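Local coordinates for hypothetical protein (Methanosarcina mazei, PDB 2I1S) that is of unknown function but belongs to the plasmid pRiA4b ORF-3-like family and folds around a mixed beta sheet flanked by helices, at residues I18-R24 against A134-V140; M57-K61 against D92-N98; M153-L157 against T168-L172. All coordinates share one frame; numbering follows the deposited sequence.

The three contacts sample different parts of one sheet-based chain: an edge-strand pairing, a strand-loop junction and a helix pair. Contact 1 joins strand 22-29 to strand 131-136, one of the two outermost, and contact 2 lies where strand 53-58 of the same sheet runs out into a loop; their centres are 25 Å apart and their nearest atoms about 12 Å. Along the chain, contact 2 is nested inside the loop that contact 1 closes. Contact 3 follows in series, with its centre 17 Å from that of contact 1. These two touch where Arg-137 NH2 packs on Leu-154 CD1 at 4.0 Å. Contacts 2 and 3 lie on opposite sides of the chain's centre, their own centres 40 Å apart.

Contact 1: I18-R24 against A134-V140; sequences ITPQIWR and AGKRAAV
Trp-23 and Lys-136 form a hydrogen-bonded pair in an antiparallel ladder that adds edge strand 131-136 to the mixed sheet. Lys-136 N gives a 2.8 Å bond to Trp-23 O, and Trp-23 N returns a longer one, 3.2 Å, to Lys-136 O. At the neighbouring non-hydrogen-bonded pair, Arg-24 and Gly-135 face each other.

Ring packing covers one side of the ladder. With CG between the backbone N and the carbonyl carbon (chi1 62°), the Trp-23 indole folds back over the neighbouring strand, bringing Lys-136 N and Gly-135 CA over one face; the latter makes a CH-pi contact 3.8 Å from the centroid of the six-membered ring. Ala-134 CB adds an apolar touch at CZ3.

Apolar packing gathers on Val-140, whose CG1 receives the CD1 methyls of Ile-18 and Ile-22.

Two arginines supply the charged part. Arg-24 grips Arg-137 O end-on with NH1 and NH2, while its NE bonds to Val-44 O. NH2 also bonds to Trp-23 O, arriving from the opposite face of that carbonyl to Lys-136 N. Arg-137, whose NH2 is salt-bridged to Glu-179, sends NH1 to Pro-20 O at 2.8 Å, and a water accepting from the same NH1 donates to Thr-19 O.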
loop_
_atom_site.group_PDB
_atom_site.type_symbol
_atom_site.label_atom_id
_atom_site.label_comp_id
_atom_site.label_asym_id
_atom_site.label_seq_id
_atom_site.Cartn_x
_atom_site.Cartn_y
_atom_site.Cartn_z
ATOM N N ILE A 18 5.647 -10.218 5.262
ATOM C CA ILE A 18 4.956 -10.603 6.510
ATOM C C ILE A 18 3.943 -11.709 6.145
ATOM O O ILE A 18 3.200 -11.574 5.154
ATOM C CB ILE A 18 4.268 -9.369 7.188
ATOM C CG1 ILE A 18 5.283 -8.591 8.021
ATOM C CG2 ILE A 18 3.096 -9.766 8.125
ATOM C CD1 ILE A 18 5.065 -7.139 7.891
ATOM N N THR A 19 3.962 -12.811 6.909
ATOM C CA THR A 19 2.949 -13.851 6.768
ATOM C C THR A 19 2.316 -14.124 8.156
ATOM O O THR A 19 2.991 -13.985 9.193
ATOM C CB THR A 19 3.466 -15.158 6.101
ATOM O OG1 THR A 19 4.514 -15.686 6.893
ATOM C CG2 THR A 19 4.000 -14.919 4.715
ATOM N N PRO A 20 1.004 -14.431 8.192
ATOM C CA PRO A 20 0.052 -14.324 7.090
ATOM C C PRO A 20 0.068 -12.953 6.392
ATOM O O PRO A 20 0.463 -11.935 6.990
ATOM C CB PRO A 20 -1.296 -14.555 7.787
ATOM C CG PRO A 20 -0.999 -15.373 8.949
ATOM C CD PRO A 20 0.374 -14.993 9.410
ATOM N N GLN A 21 -0.408 -12.923 5.157
ATOM C CA GLN A 21 -0.422 -11.726 4.325
ATOM C C GLN A 21 -1.339 -10.567 4.793
ATOM O O GLN A 21 -2.470 -10.762 5.169
ATOM C CB GLN A 21 -0.717 -12.128 2.885
ATOM C CG GLN A 21 -0.674 -11.003 1.907
ATOM C CD GLN A 21 -0.952 -11.467 0.515
ATOM O OE1 GLN A 21 -2.070 -11.851 0.182
ATOM N NE2 GLN A 21 0.067 -11.454 -0.317
ATOM N N ILE A 22 -0.790 -9.359 4.835
ATOM C CA ILE A 22 -1.573 -8.163 5.097
ATOM C C ILE A 22 -1.889 -7.582 3.711
ATOM O O ILE A 22 -0.963 -7.327 2.936
ATOM C CB ILE A 22 -0.775 -7.118 5.930
ATOM C CG1 ILE A 22 -0.237 -7.688 7.272
ATOM C CG2 ILE A 22 -1.581 -5.854 6.126
ATOM C CD1 ILE A 22 0.788 -6.766 7.939
ATOM N N TRP A 23 -3.178 -7.429 3.382
ATOM C CA TRP A 23 -3.572 -6.933 2.049
ATOM C C TRP A 23 -4.859 -6.147 2.102
ATOM O O TRP A 23 -5.622 -6.255 3.069
ATOM C CB TRP A 23 -3.696 -8.058 1.001
ATOM C CG TRP A 23 -4.781 -9.101 1.336
ATOM C CD1 TRP A 23 -4.603 -10.240 2.063
ATOM C CD2 TRP A 23 -6.180 -9.044 1.014
ATOM N NE1 TRP A 23 -5.772 -10.902 2.194
ATOM C CE2 TRP A 23 -6.774 -10.193 1.580
ATOM C CE3 TRP A 23 -7.002 -8.112 0.335
ATOM C CZ2 TRP A 23 -8.159 -10.475 1.470
ATOM C CZ3 TRP A 23 -8.368 -8.393 0.211
ATOM C CH2 TRP A 23 -8.933 -9.601 0.758
ATOM N N ARG A 24 -5.062 -5.349 1.048
ATOM C CA ARG A 24 -6.281 -4.553 0.792
ATOM C C ARG A 24 -6.636 -4.630 -0.677
ATOM O O ARG A 24 -5.754 -4.727 -1.554
ATOM C CB ARG A 24 -6.070 -3.074 1.126
ATOM C CG ARG A 24 -5.260 -2.845 2.346
ATOM C CD ARG A 24 -6.129 -3.105 3.516
ATOM N NE ARG A 24 -5.600 -2.626 4.803
ATOM C CZ ARG A 24 -5.215 -3.434 5.773
ATOM N NH1 ARG A 24 -4.874 -2.932 6.917
ATOM N NH2 ARG A 24 -5.179 -4.748 5.591
ATOM N N ALA A 134 -12.242 -4.823 0.396
ATOM C CA ALA A 134 -11.828 -5.961 1.219
ATOM C C ALA A 134 -10.374 -5.812 1.696
ATOM O O ALA A 134 -9.561 -5.065 1.125
ATOM C CB ALA A 134 -11.996 -7.292 0.414
ATOM N N GLY A 135 -10.032 -6.527 2.755
ATOM C CA GLY A 135 -8.654 -6.511 3.269
ATOM C C GLY A 135 -8.486 -7.552 4.352
ATOM O O GLY A 135 -9.460 -8.082 4.845
ATOM N N LYS A 136 -7.251 -7.870 4.706
ATOM C CA LYS A 136 -7.023 -8.760 5.832
ATOM C C LYS A 136 -5.849 -8.181 6.630
ATOM O O LYS A 136 -4.873 -7.752 6.027
ATOM C CB LYS A 136 -6.663 -10.154 5.344
ATOM C CG LYS A 136 -7.213 -11.287 6.151
ATOM C CD LYS A 136 -8.682 -11.480 5.941
ATOM C CE LYS A 136 -9.235 -12.474 6.935
ATOM N NZ LYS A 136 -9.397 -13.919 6.412
ATOM N N ARG A 137 -5.998 -8.183 7.961
ATOM C CA ARG A 137 -4.972 -7.918 8.968
ATOM C C ARG A 137 -4.779 -6.430 9.199
ATOM O O ARG A 137 -5.054 -5.620 8.315
ATOM C CB ARG A 137 -3.645 -8.601 8.655
ATOM C CG ARG A 137 -3.780 -10.089 8.354
ATOM C CD ARG A 137 -2.498 -10.794 8.569
ATOM N NE ARG A 137 -2.161 -10.908 9.974
ATOM C CZ ARG A 137 -0.924 -11.075 10.442
ATOM N NH1 ARG A 137 0.105 -11.115 9.599
ATOM N NH2 ARG A 137 -0.720 -11.214 11.762
ATOM N N ALA A 138 -4.329 -6.072 10.394
ATOM C CA ALA A 138 -3.882 -4.704 10.660
ATOM C C ALA A 138 -2.648 -4.341 9.824
ATOM O O ALA A 138 -1.708 -5.122 9.697
ATOM C CB ALA A 138 -3.588 -4.526 12.157
ATOM N N ALA A 139 -2.666 -3.157 9.243
ATOM C CA ALA A 139 -1.487 -2.568 8.632
ATOM C C ALA A 139 -0.325 -2.401 9.633
ATOM O O ALA A 139 -0.525 -2.247 10.847
ATOM C CB ALA A 139 -1.864 -1.248 8.025
ATOM N N VAL A 140 0.906 -2.472 9.134
ATOM C CA VAL A 140 2.057 -2.298 10.036
ATOM C C VAL A 140 2.041 -0.840 10.518
ATOM O O VAL A 140 1.814 0.073 9.712
ATOM C CB VAL A 140 3.412 -2.641 9.326
ATOM C CG1 VAL A 140 3.452 -4.129 8.897
ATOM C CG2 VAL A 140 3.686 -1.707 8.108
HETATM O O HOH W 1 2.656 -12.135 11.251
#

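Contact 2: M57-K61 against D92-N98; sequences MVNPK and DYFTLEN
Met-57, on strand 53-58, reaches across to Tyr-93 and Phe-94, and its side chain can be followed atom by atom. From CB the chain runs out extended, CG anti to the backbone N (chi1 -175°), which carries CG past Tyr-93 CD1 at 4.1 Å. The sulfur comes next: SD rests against Tyr-93 CB and lies over the Phe-94 face, 3.8 Å from the ring centroid, a Met-aromatic contact. At the tip, the CE methyl sits above the centre of the same ring, 3.4 Å from its centroid and 12° off the normal, in a CH-pi contact. Phe-34, from helix 34-44, packs on both Met-57 and Phe-94.

Beside this apolar group, Asn-98 closes a type I turn from Thr-95 and ties the loop to the backbone at Val-58. Its ND2 donates to Val-58 O at 2.8 Å and, more nearly straight (169°), to Tyr-93 O. The Val-58 carbonyl oxygen also meets the Tyr-93 ring at its edge, 3.6 Å from CD1, while the phenol OH bonds to Asp-66 on strand 65-69. Pro-60 lays CG against Asp-92 O. A long salt bridge joins Lys-61 and Asp-92.

One amide nitrogen thus serves two backbone carbonyls, fixing the rotation of Asn-98, whereas the thioether and aromatic groups provide an uncharged, largely dispersive contact.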
loop_
_atom_site.group_PDB
_atom_site.type_symbol
_atom_site.label_atom_id
_atom_site.label_comp_id
_atom_site.label_asym_id
_atom_site.label_seq_id
_atom_site.Cartn_x
_atom_site.Cartn_y
_atom_site.Cartn_z
ATOM N N MET A 57 8.316 0.245 -11.634
ATOM C CA MET A 57 7.439 -0.486 -12.569
ATOM C C MET A 57 8.103 -0.566 -13.948
ATOM O O MET A 57 8.779 0.384 -14.370
ATOM C CB MET A 57 6.066 0.212 -12.625
ATOM C CG MET A 57 5.006 -0.473 -13.443
ATOM S SD MET A 57 3.328 -0.006 -12.980
ATOM C CE MET A 57 2.563 -1.476 -13.579
ATOM N N VAL A 58 7.946 -1.707 -14.627
ATOM C CA VAL A 58 8.241 -1.809 -16.067
ATOM C C VAL A 58 7.357 -0.852 -16.904
ATOM O O VAL A 58 6.119 -0.831 -16.758
ATOM C CB VAL A 58 8.060 -3.272 -16.597
ATOM C CG1 VAL A 58 8.010 -3.307 -18.109
ATOM C CG2 VAL A 58 9.162 -4.175 -16.076
ATOM N N ASN A 59 7.994 -0.072 -17.776
ATOM C CA ASN A 59 7.277 0.799 -18.690
ATOM C C ASN A 59 6.895 0.015 -19.968
ATOM O O ASN A 59 7.761 -0.466 -20.680
ATOM C CB ASN A 59 8.149 2.025 -18.971
ATOM C CG ASN A 59 7.533 3.008 -19.971
ATOM O OD1 ASN A 59 6.450 2.796 -20.525
ATOM N ND2 ASN A 59 8.255 4.096 -20.216
ATOM N N PRO A 60 5.584 -0.152 -20.236
ATOM C CA PRO A 60 5.150 -0.971 -21.383
ATOM C C PRO A 60 5.589 -0.458 -22.745
ATOM O O PRO A 60 5.705 -1.260 -23.688
ATOM C CB PRO A 60 3.622 -0.946 -21.300
ATOM C CG PRO A 60 3.268 0.158 -20.329
ATOM C CD PRO A 60 4.449 0.373 -19.444
ATOM N N LYS A 61 5.816 0.850 -22.874
ATOM C CA LYS A 61 6.332 1.404 -24.150
ATOM C C LYS A 61 7.827 1.142 -24.325
ATOM O O LYS A 61 8.322 1.221 -25.435
ATOM C CB LYS A 61 6.070 2.915 -24.293
ATOM C CG LYS A 61 4.614 3.378 -24.109
ATOM C CD LYS A 61 4.530 4.916 -24.187
ATOM C CE LYS A 61 3.093 5.447 -24.255
ATOM N NZ LYS A 61 2.145 4.814 -23.302
ATOM N N ASP A 92 -0.939 4.699 -18.368
ATOM C CA ASP A 92 0.233 4.603 -19.229
ATOM C C ASP A 92 1.118 3.396 -18.897
ATOM O O ASP A 92 1.961 3.004 -19.715
ATOM C CB ASP A 92 1.043 5.889 -19.129
ATOM C CG ASP A 92 0.388 7.049 -19.886
ATOM O OD1 ASP A 92 -0.218 6.809 -20.965
ATOM O OD2 ASP A 92 0.479 8.201 -19.389
ATOM N N TYR A 93 0.911 2.808 -17.713
ATOM C CA TYR A 93 1.747 1.712 -17.208
ATOM C C TYR A 93 1.041 0.371 -16.994
ATOM O O TYR A 93 1.523 -0.668 -17.458
ATOM C CB TYR A 93 2.420 2.113 -15.903
ATOM C CG TYR A 93 3.615 3.016 -16.078
ATOM C CD1 TYR A 93 4.884 2.486 -16.217
ATOM C CD2 TYR A 93 3.470 4.397 -16.068
ATOM C CE1 TYR A 93 5.981 3.301 -16.369
ATOM C CE2 TYR A 93 4.561 5.229 -16.224
ATOM C CZ TYR A 93 5.821 4.679 -16.381
ATOM O OH TYR A 93 6.924 5.498 -16.532
ATOM N N PHE A 94 -0.071 0.392 -16.262
ATOM C CA PHE A 94 -0.816 -0.827 -15.962
ATOM C C PHE A 94 -1.649 -1.276 -17.156
ATOM O O PHE A 94 -2.455 -0.519 -17.706
ATOM C CB PHE A 94 -1.738 -0.645 -14.745
ATOM C CG PHE A 94 -1.016 -0.560 -13.416
ATOM C CD1 PHE A 94 -0.646 0.679 -12.888
ATOM C CD2 PHE A 94 -0.769 -1.717 -12.663
ATOM C CE1 PHE A 94 0.015 0.770 -11.656
ATOM C CE2 PHE A 94 -0.126 -1.646 -11.438
ATOM C CZ PHE A 94 0.269 -0.387 -10.923
ATOM N N THR A 95 -1.437 -2.519 -17.558
ATOM C CA THR A 95 -2.304 -3.182 -18.508
ATOM C C THR A 95 -2.463 -4.607 -17.985
ATOM O O THR A 95 -1.901 -4.957 -16.933
ATOM C CB THR A 95 -1.702 -3.190 -19.944
ATOM O OG1 THR A 95 -0.908 -4.367 -20.143
ATOM C CG2 THR A 95 -0.848 -1.925 -20.196
ATOM N N LEU A 96 -3.217 -5.423 -18.712
ATOM C CA LEU A 96 -3.411 -6.812 -18.338
ATOM C C LEU A 96 -2.169 -7.707 -18.594
ATOM O O LEU A 96 -2.001 -8.717 -17.916
ATOM C CB LEU A 96 -4.695 -7.384 -18.979
ATOM C CG LEU A 96 -6.044 -6.675 -18.730
ATOM C CD1 LEU A 96 -7.135 -7.237 -19.649
ATOM C CD2 LEU A 96 -6.505 -6.719 -17.255
ATOM N N GLU A 97 -1.295 -7.362 -19.543
ATOM C CA GLU A 97 0.034 -8.011 -19.548
ATOM C C GLU A 97 1.184 -7.144 -18.984
ATOM O O GLU A 97 2.351 -7.346 -19.340
ATOM C CB GLU A 97 0.418 -8.643 -20.898
ATOM C CG GLU A 97 0.490 -7.692 -22.065
ATOM C CD GLU A 97 -0.763 -7.731 -22.903
ATOM O OE1 GLU A 97 -1.870 -7.502 -22.356
ATOM O OE2 GLU A 97 -0.636 -7.993 -24.116
ATOM N N ASN A 98 0.850 -6.190 -18.123
ATOM C CA ASN A 98 1.844 -5.471 -17.330
ATOM C C ASN A 98 1.150 -5.010 -16.064
ATOM O O ASN A 98 0.817 -3.829 -15.916
ATOM C CB ASN A 98 2.452 -4.278 -18.093
ATOM C CG ASN A 98 3.752 -3.784 -17.455
ATOM O OD1 ASN A 98 4.649 -4.585 -17.202
ATOM N ND2 ASN A 98 3.852 -2.473 -17.179
#

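Contact 3: M153-L157 against T168-L172; sequences MLEVL and TVLWL
Thr-168, within helix 165-172, meets Met-153 and Val-156, fitting its two branches to different neighbours. CG2, anti to the backbone N, points to the first helix and lies 3.8 Å from Met-153 CB, near Met-153 O as well. OG1 turns toward Val-156, in a tight fit whose exact spacing is doubtful, and bonds to Glu-164 O, four residues back and just ahead of the helix, so the buried hydroxyl has a polar partner.

Val-169 follows with a lighter touch: its CG2 meets Leu-157 CD2 at 3.9 Å. The pair belongs to a helix-loop-helix unit, helices 146-157 and 165-172, whose short segments here cross at -126° with axes 10.4 Å apart at their closest. Side chains therefore bridge the gap between the two backbones.

Trp-171 presents a face of its indole to Met-153, the two side chains crossing at about a right angle. The sulfur SD stands 4.1 Å from the centroid of the six-membered ring, a Met-aromatic contact displaced toward the rim. A bend at chi3 (-51°) turns the CE methyl from the sulfur toward Leu-172.

Leu-172 divides its methyls between two residues. CD2 meets Met-153 CE at 3.6 Å, and CD1 packs on Leu-157 CD1 at 3.8 Å.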
loop_
_atom_site.group_PDB
_atom_site.type_symbol
_atom_site.label_atom_id
_atom_site.label_comp_id
_atom_site.label_asym_id
_atom_site.label_seq_id
_atom_site.Cartn_x
_atom_site.Cartn_y
_atom_site.Cartn_z
ATOM N N MET A 153 7.875 -7.789 17.486
ATOM C CA MET A 153 6.774 -7.344 18.355
ATOM C C MET A 153 5.606 -8.366 18.450
ATOM O O MET A 153 5.174 -8.679 19.539
ATOM C CB MET A 153 6.257 -5.990 17.894
ATOM C CG MET A 153 7.202 -4.833 18.299
ATOM S SD MET A 153 6.624 -3.145 18.087
ATOM C CE MET A 153 6.076 -3.133 16.433
ATOM N N LEU A 154 5.123 -8.892 17.319
ATOM C CA LEU A 154 4.025 -9.877 17.323
ATOM C C LEU A 154 4.373 -11.168 18.028
ATOM O O LEU A 154 3.498 -11.785 18.618
ATOM C CB LEU A 154 3.510 -10.189 15.908
ATOM C CG LEU A 154 2.910 -9.029 15.101
ATOM C CD1 LEU A 154 2.292 -9.562 13.842
ATOM C CD2 LEU A 154 1.890 -8.246 15.940
ATOM N N GLU A 155 5.646 -11.571 17.951
ATOM C CA GLU A 155 6.162 -12.765 18.637
ATOM C C GLU A 155 6.142 -12.557 20.152
ATOM O O GLU A 155 5.634 -13.414 20.893
ATOM C CB GLU A 155 7.578 -13.135 18.150
ATOM C CG GLU A 155 7.619 -13.825 16.807
ATOM C CD GLU A 155 6.888 -15.179 16.807
ATOM O OE1 GLU A 155 7.370 -16.152 17.444
ATOM O OE2 GLU A 155 5.830 -15.279 16.151
ATOM N N VAL A 156 6.699 -11.433 20.594
ATOM C CA VAL A 156 6.532 -10.939 21.969
ATOM C C VAL A 156 5.073 -10.987 22.449
ATOM O O VAL A 156 4.801 -11.446 23.560
ATOM C CB VAL A 156 7.076 -9.484 22.141
ATOM C CG1 VAL A 156 6.560 -8.855 23.421
ATOM C CG2 VAL A 156 8.601 -9.453 22.113
ATOM N N LEU A 157 4.135 -10.544 21.613
ATOM C CA LEU A 157 2.732 -10.449 22.031
ATOM C C LEU A 157 2.116 -11.794 22.455
ATOM O O LEU A 157 1.211 -11.839 23.305
ATOM C CB LEU A 157 1.880 -9.722 20.971
ATOM C CG LEU A 157 1.906 -8.186 21.035
ATOM C CD1 LEU A 157 0.938 -7.526 20.025
ATOM C CD2 LEU A 157 1.656 -7.655 22.471
ATOM N N THR A 168 6.195 -3.788 24.732
ATOM C CA THR A 168 5.650 -3.993 23.390
ATOM C C THR A 168 4.201 -3.513 23.363
ATOM O O THR A 168 3.815 -2.825 22.449
ATOM C CB THR A 168 5.750 -5.483 23.003
ATOM O OG1 THR A 168 7.099 -5.914 23.195
ATOM C CG2 THR A 168 5.279 -5.762 21.538
ATOM N N VAL A 169 3.426 -3.858 24.395
ATOM C CA VAL A 169 2.043 -3.384 24.573
ATOM C C VAL A 169 1.982 -1.865 24.601
ATOM O O VAL A 169 1.097 -1.286 23.960
ATOM C CB VAL A 169 1.360 -3.990 25.844
ATOM C CG1 VAL A 169 -0.013 -3.357 26.116
ATOM C CG2 VAL A 169 1.211 -5.508 25.681
ATOM N N LEU A 170 2.920 -1.243 25.326
ATOM C CA LEU A 170 2.991 0.206 25.436
ATOM C C LEU A 170 3.268 0.827 24.059
ATOM O O LEU A 170 2.641 1.821 23.673
ATOM C CB LEU A 170 4.027 0.641 26.488
ATOM C CG LEU A 170 3.994 2.118 26.944
ATOM C CD1 LEU A 170 2.729 2.509 27.727
ATOM C CD2 LEU A 170 5.243 2.497 27.756
ATOM N N TRP A 171 4.168 0.170 23.320
ATOM C CA TRP A 171 4.631 0.593 22.002
ATOM C C TRP A 171 3.459 0.588 20.991
ATOM O O TRP A 171 3.230 1.584 20.301
ATOM C CB TRP A 171 5.790 -0.324 21.512
ATOM C CG TRP A 171 6.664 0.291 20.458
ATOM C CD1 TRP A 171 7.960 0.708 20.613
ATOM C CD2 TRP A 171 6.330 0.545 19.070
ATOM N NE1 TRP A 171 8.450 1.209 19.427
ATOM C CE2 TRP A 171 7.476 1.123 18.465
ATOM C CE3 TRP A 171 5.195 0.307 18.274
ATOM C CZ2 TRP A 171 7.501 1.509 17.098
ATOM C CZ3 TRP A 171 5.215 0.701 16.917
ATOM C CH2 TRP A 171 6.357 1.305 16.352
ATOM N N LEU A 172 2.729 -0.529 20.939
ATOM C CA LEU A 172 1.655 -0.740 19.970
ATOM C C LEU A 172 0.317 -0.230 20.463
ATOM O O LEU A 172 -0.582 -0.014 19.663
ATOM C CB LEU A 172 1.558 -2.240 19.586
ATOM C CG LEU A 172 2.680 -2.866 18.736
ATOM C CD1 LEU A 172 2.589 -4.377 18.757
ATOM C CD2 LEU A 172 2.619 -2.361 17.304
#